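Local coordinates for bifunctional protein PutA (Bdellovibrio bacteriovorus, PDB 5UR2) that probably catalyses both steps of proline breakdown to glutamate, a flavin-dependent proline dehydrogenation followed by NAD-dependent oxidation of glutamate semialdehyde, at residues Pro462-Leu470 / Gly595-Arg606. Numbering follows the deposited sequence.
Sequences PGKFYNEPL and GEAIDFCRYYAR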
loop_
_atom_site.group_PDB
_atom_site.type_symbol
_atom_site.label_atom_id
_atom_site.label_comp_id
_atom_site.label_asym_id
_atom_site.label_seq_id
_atom_site.Cartn_x
_atom_site.Cartn_y
_atom_site.Cartn_z
ATOM N N PRO B 462 2.582 -16.615 10.922
ATOM C CA PRO B 462 3.786 -16.344 10.122
ATOM C C PRO B 462 3.620 -15.092 9.274
ATOM O O PRO B 462 2.543 -14.801 8.754
ATOM C CB PRO B 462 3.938 -17.601 9.258
ATOM C CG PRO B 462 3.049 -18.647 9.917
ATOM C CD PRO B 462 1.927 -17.877 10.540
ATOM N N GLY B 463 4.696 -14.319 9.177
ATOM C CA GLY B 463 4.656 -13.082 8.441
ATOM C C GLY B 463 4.094 -11.896 9.189
ATOM O O GLY B 463 4.301 -10.758 8.752
ATOM N N LYS B 464 3.402 -12.111 10.301
ATOM C CA LYS B 464 2.810 -10.999 11.027
ATOM C C LYS B 464 3.852 -10.333 11.920
ATOM O O LYS B 464 4.716 -10.999 12.481
ATOM C CB LYS B 464 1.619 -11.484 11.856
ATOM C CG LYS B 464 0.896 -10.406 12.630
ATOM C CD LYS B 464 -0.348 -10.972 13.335
ATOM C CE LYS B 464 -0.905 -10.039 14.430
ATOM N NZ LYS B 464 -1.204 -8.646 13.976
ATOM N N PHE B 465 3.790 -9.007 12.013
ATOM C CA PHE B 465 4.652 -8.271 12.927
ATOM C C PHE B 465 4.148 -8.381 14.359
ATOM O O PHE B 465 2.951 -8.225 14.620
ATOM C CB PHE B 465 4.704 -6.792 12.556
ATOM C CG PHE B 465 5.433 -5.949 13.561
ATOM C CD1 PHE B 465 6.823 -5.825 13.503
ATOM C CD2 PHE B 465 4.737 -5.283 14.567
ATOM C CE1 PHE B 465 7.496 -5.048 14.425
ATOM C CE2 PHE B 465 5.408 -4.505 15.503
ATOM C CZ PHE B 465 6.792 -4.390 15.435
ATOM N N TYR B 466 5.081 -8.573 15.293
ATOM C CA TYR B 466 4.782 -8.557 16.723
ATOM C C TYR B 466 5.691 -7.558 17.416
ATOM O O TYR B 466 6.871 -7.436 17.074
ATOM C CB TYR B 466 4.951 -9.953 17.373
ATOM C CG TYR B 466 3.895 -10.913 16.894
ATOM C CD1 TYR B 466 4.085 -11.685 15.735
ATOM C CD2 TYR B 466 2.678 -11.005 17.562
ATOM C CE1 TYR B 466 3.086 -12.541 15.277
ATOM C CE2 TYR B 466 1.669 -11.874 17.124
ATOM C CZ TYR B 466 1.875 -12.630 15.974
ATOM O OH TYR B 466 0.863 -13.465 15.552
ATOM N N ASN B 467 5.130 -6.834 18.377
ATOM C CA ASN B 467 5.918 -5.914 19.178
ATOM C C ASN B 467 6.770 -6.656 20.204
ATOM O O ASN B 467 6.393 -7.710 20.711
ATOM C CB ASN B 467 5.002 -4.938 19.897
ATOM C CG ASN B 467 4.249 -4.050 18.943
ATOM O OD1 ASN B 467 3.182 -4.420 18.436
ATOM N ND2 ASN B 467 4.777 -2.850 18.719
ATOM N N GLU B 468 7.895 -6.056 20.545
ATOM C CA GLU B 468 8.775 -6.596 21.575
ATOM C C GLU B 468 8.121 -6.531 22.957
ATOM O O GLU B 468 7.649 -5.458 23.372
ATOM C CB GLU B 468 10.087 -5.807 21.575
ATOM C CG GLU B 468 11.032 -6.190 22.693
ATOM C CD GLU B 468 11.741 -7.511 22.463
ATOM O OE1 GLU B 468 11.750 -8.026 21.319
ATOM O OE2 GLU B 468 12.290 -8.041 23.442
ATOM N N PRO B 469 8.099 -7.631 23.710
ATOM C CA PRO B 469 7.547 -7.580 25.071
ATOM C C PRO B 469 8.381 -6.694 25.979
ATOM O O PRO B 469 9.610 -6.677 25.902
ATOM C CB PRO B 469 7.604 -9.045 25.546
ATOM C CG PRO B 469 7.751 -9.857 24.315
ATOM C CD PRO B 469 8.487 -8.992 23.313
ATOM N N LEU B 470 7.700 -5.956 26.848
ATOM C CA LEU B 470 8.411 -5.177 27.850
ATOM C C LEU B 470 8.753 -6.062 29.040
ATOM O O LEU B 470 8.187 -7.137 29.229
ATOM C CB LEU B 470 7.576 -3.990 28.336
ATOM C CG LEU B 470 7.205 -3.001 27.219
ATOM C CD1 LEU B 470 6.562 -1.737 27.780
ATOM C CD2 LEU B 470 8.432 -2.675 26.371
ATOM N N GLY B 595 12.051 -1.083 23.937
ATOM C CA GLY B 595 11.125 -1.899 23.160
ATOM C C GLY B 595 10.692 -1.212 21.876
ATOM O O GLY B 595 10.630 -1.834 20.811
ATOM N N GLU B 596 10.387 0.081 21.964
ATOM C CA GLU B 596 10.010 0.828 20.770
ATOM C C GLU B 596 11.159 0.869 19.764
ATOM O O GLU B 596 10.927 0.728 18.556
ATOM C CB GLU B 596 9.551 2.240 21.157
ATOM C CG GLU B 596 8.937 3.062 20.000
ATOM C CD GLU B 596 8.455 4.460 20.424
ATOM O OE1 GLU B 596 8.705 5.420 19.686
ATOM O OE2 GLU B 596 7.812 4.605 21.474
ATOM N N ALA B 597 12.408 1.028 20.243
ATOM C CA ALA B 597 13.549 1.063 19.327
ATOM C C ALA B 597 13.700 -0.257 18.597
ATOM O O ALA B 597 13.921 -0.286 17.381
ATOM C CB ALA B 597 14.852 1.398 20.070
ATOM N N ILE B 598 13.579 -1.362 19.325
ATOM C CA ILE B 598 13.612 -2.677 18.697
ATOM C C ILE B 598 12.470 -2.812 17.698
ATOM O O ILE B 598 12.651 -3.321 16.584
ATOM C CB ILE B 598 13.558 -3.759 19.786
ATOM C CG1 ILE B 598 14.854 -3.715 20.587
ATOM C CG2 ILE B 598 13.290 -5.185 19.192
ATOM C CD1 ILE B 598 14.777 -4.460 21.929
ATOM N N ASP B 599 11.288 -2.322 18.071
ATOM C CA ASP B 599 10.122 -2.417 17.200
ATOM C C ASP B 599 10.344 -1.679 15.885
ATOM O O ASP B 599 9.967 -2.184 14.825
ATOM C CB ASP B 599 8.873 -1.872 17.909
ATOM C CG ASP B 599 8.320 -2.821 18.971
ATOM O OD1 ASP B 599 8.721 -4.018 18.996
ATOM O OD2 ASP B 599 7.446 -2.368 19.768
ATOM N N PHE B 600 10.912 -0.465 15.940
ATOM C CA PHE B 600 11.205 0.284 14.711
ATOM C C PHE B 600 12.119 -0.517 13.789
ATOM O O PHE B 600 11.860 -0.642 12.582
ATOM C CB PHE B 600 11.846 1.640 15.052
ATOM C CG PHE B 600 10.861 2.720 15.460
ATOM C CD1 PHE B 600 9.673 2.914 14.752
ATOM C CD2 PHE B 600 11.142 3.557 16.532
ATOM C CE1 PHE B 600 8.767 3.912 15.116
ATOM C CE2 PHE B 600 10.237 4.574 16.920
ATOM C CZ PHE B 600 9.048 4.740 16.203
ATOM N N CYS B 601 13.199 -1.066 14.353
ATOM C CA CYS B 601 14.117 -1.918 13.610
ATOM C C CYS B 601 13.377 -3.029 12.885
ATOM O O CYS B 601 13.495 -3.194 11.662
ATOM C CB CYS B 601 15.143 -2.529 14.564
ATOM S SG CYS B 601 16.362 -1.389 15.200
ATOM N N ARG B 602 12.618 -3.823 13.638
ATOM C CA ARG B 602 11.990 -4.990 13.029
ATOM C C ARG B 602 10.897 -4.583 12.050
ATOM O O ARG B 602 10.759 -5.195 10.988
ATOM C CB ARG B 602 11.432 -5.913 14.117
ATOM C CG ARG B 602 12.498 -6.344 15.095
ATOM C CD ARG B 602 12.278 -7.781 15.474
ATOM N NE ARG B 602 13.147 -8.198 16.566
ATOM C CZ ARG B 602 14.395 -8.629 16.420
ATOM N NH1 ARG B 602 14.965 -8.681 15.219
ATOM N NH2 ARG B 602 15.082 -9.011 17.490
ATOM N N TYR B 603 10.125 -3.542 12.380
ATOM C CA TYR B 603 9.028 -3.131 11.506
ATOM C C TYR B 603 9.548 -2.558 10.192
ATOM O O TYR B 603 9.060 -2.913 9.112
ATOM C CB TYR B 603 8.146 -2.122 12.223
ATOM C CG TYR B 603 6.913 -1.681 11.460
ATOM C CD1 TYR B 603 5.696 -2.347 11.619
ATOM C CD2 TYR B 603 6.952 -0.576 10.606
ATOM C CE1 TYR B 603 4.531 -1.924 10.933
ATOM C CE2 TYR B 603 5.815 -0.153 9.919
ATOM C CZ TYR B 603 4.606 -0.826 10.086
ATOM O OH TYR B 603 3.488 -0.399 9.410
ATOM N N TYR B 604 10.539 -1.667 10.249
ATOM C CA TYR B 604 11.012 -1.109 8.988
ATOM C C TYR B 604 11.772 -2.164 8.198
ATOM O O TYR B 604 11.710 -2.165 6.966
ATOM C CB TYR B 604 11.861 0.150 9.228
ATOM C CG TYR B 604 11.048 1.271 9.860
ATOM C CD1 TYR B 604 9.727 1.499 9.474
ATOM C CD2 TYR B 604 11.582 2.061 10.879
ATOM C CE1 TYR B 604 8.964 2.506 10.049
ATOM C CE2 TYR B 604 10.828 3.067 11.483
ATOM C CZ TYR B 604 9.512 3.280 11.063
ATOM O OH TYR B 604 8.755 4.267 11.648
ATOM N N ALA B 605 12.460 -3.085 8.881
ATOM C CA ALA B 605 13.103 -4.172 8.146
ATOM C C ALA B 605 12.060 -5.059 7.486
ATOM O O ALA B 605 12.193 -5.417 6.305
ATOM C CB ALA B 605 14.025 -4.990 9.060
ATOM N N ARG B 606 10.989 -5.382 8.215
ATOM C CA ARG B 606 9.901 -6.150 7.620
ATOM C C ARG B 606 9.291 -5.407 6.432
ATOM O O ARG B 606 9.028 -6.008 5.388
ATOM C CB ARG B 606 8.838 -6.456 8.677
ATOM C CG ARG B 606 7.605 -7.193 8.162
ATOM C CD ARG B 606 6.610 -7.397 9.326
ATOM N NE ARG B 606 5.454 -8.198 8.941
ATOM C CZ ARG B 606 4.441 -7.730 8.218
ATOM N NH1 ARG B 606 4.441 -6.469 7.794
ATOM N NH2 ARG B 606 3.434 -8.525 7.905
HETATM O O HOH W 1 9.348 -6.242 17.412
HETATM O O HOH W 2 7.958 -2.713 22.504
HETATM O O HOH W 3 11.271 -8.005 18.658
HETATM O O HOH W 4 14.019 -9.011 20.221
#
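F465, N467 and E468 of the linker 462-470, in the loop between helices 440-444 and 476-491, run along helix 587-611 of the aldehyde dehydrogenase region against its direction, with the CA atoms of N467 and D599 5.8 Å apart. D599 shows how one buried carboxylate can bind several groups of a chain without regular secondary structure. Its OD1 takes the backbone N-H of E468 on the syn lone pair at 2.7 Å, in a nearly straight bond. OD2 is met from above the carboxylate plane by N467 ND2 at 2.9 Å, the amide standing steeply to the carboxylate at 78°. A water on each oxygen adds a further bond, joining OD1 to the carbonyl of Y466 and OD2 to that of E468. N467 also reaches V938 and R940, tying the linker to a second loop.

Toward the C-terminal part of the helix segment, F465 has CG anti to its own N (chi1 173°), which brings the ring onto the helix. F465 CE1 comes within 3.7 Å of Y603 CB, and the Y603 edge points into the F465 face, a T-shaped pair with Y603 CD1 over the centre of the F465 ring. R606, extended from CG to NE, skirts F465 and grips the carbonyl oxygen of G463 side-on through NE (2.8 Å) and NH2. E468 OE1 is bridged by one water to R602 NE and by another to R602 NH2, while salt bridges bind E468 to R572 and R602 to D566. Away from the flavin and the predicted catalytic residues, the chemistry implies a polar attachment on either side of an aromatic contact: D599 and R606 bond to backbone groups of the linker, which would help set its path along the helix, and the four bonds on D599 probably favour its ionised form.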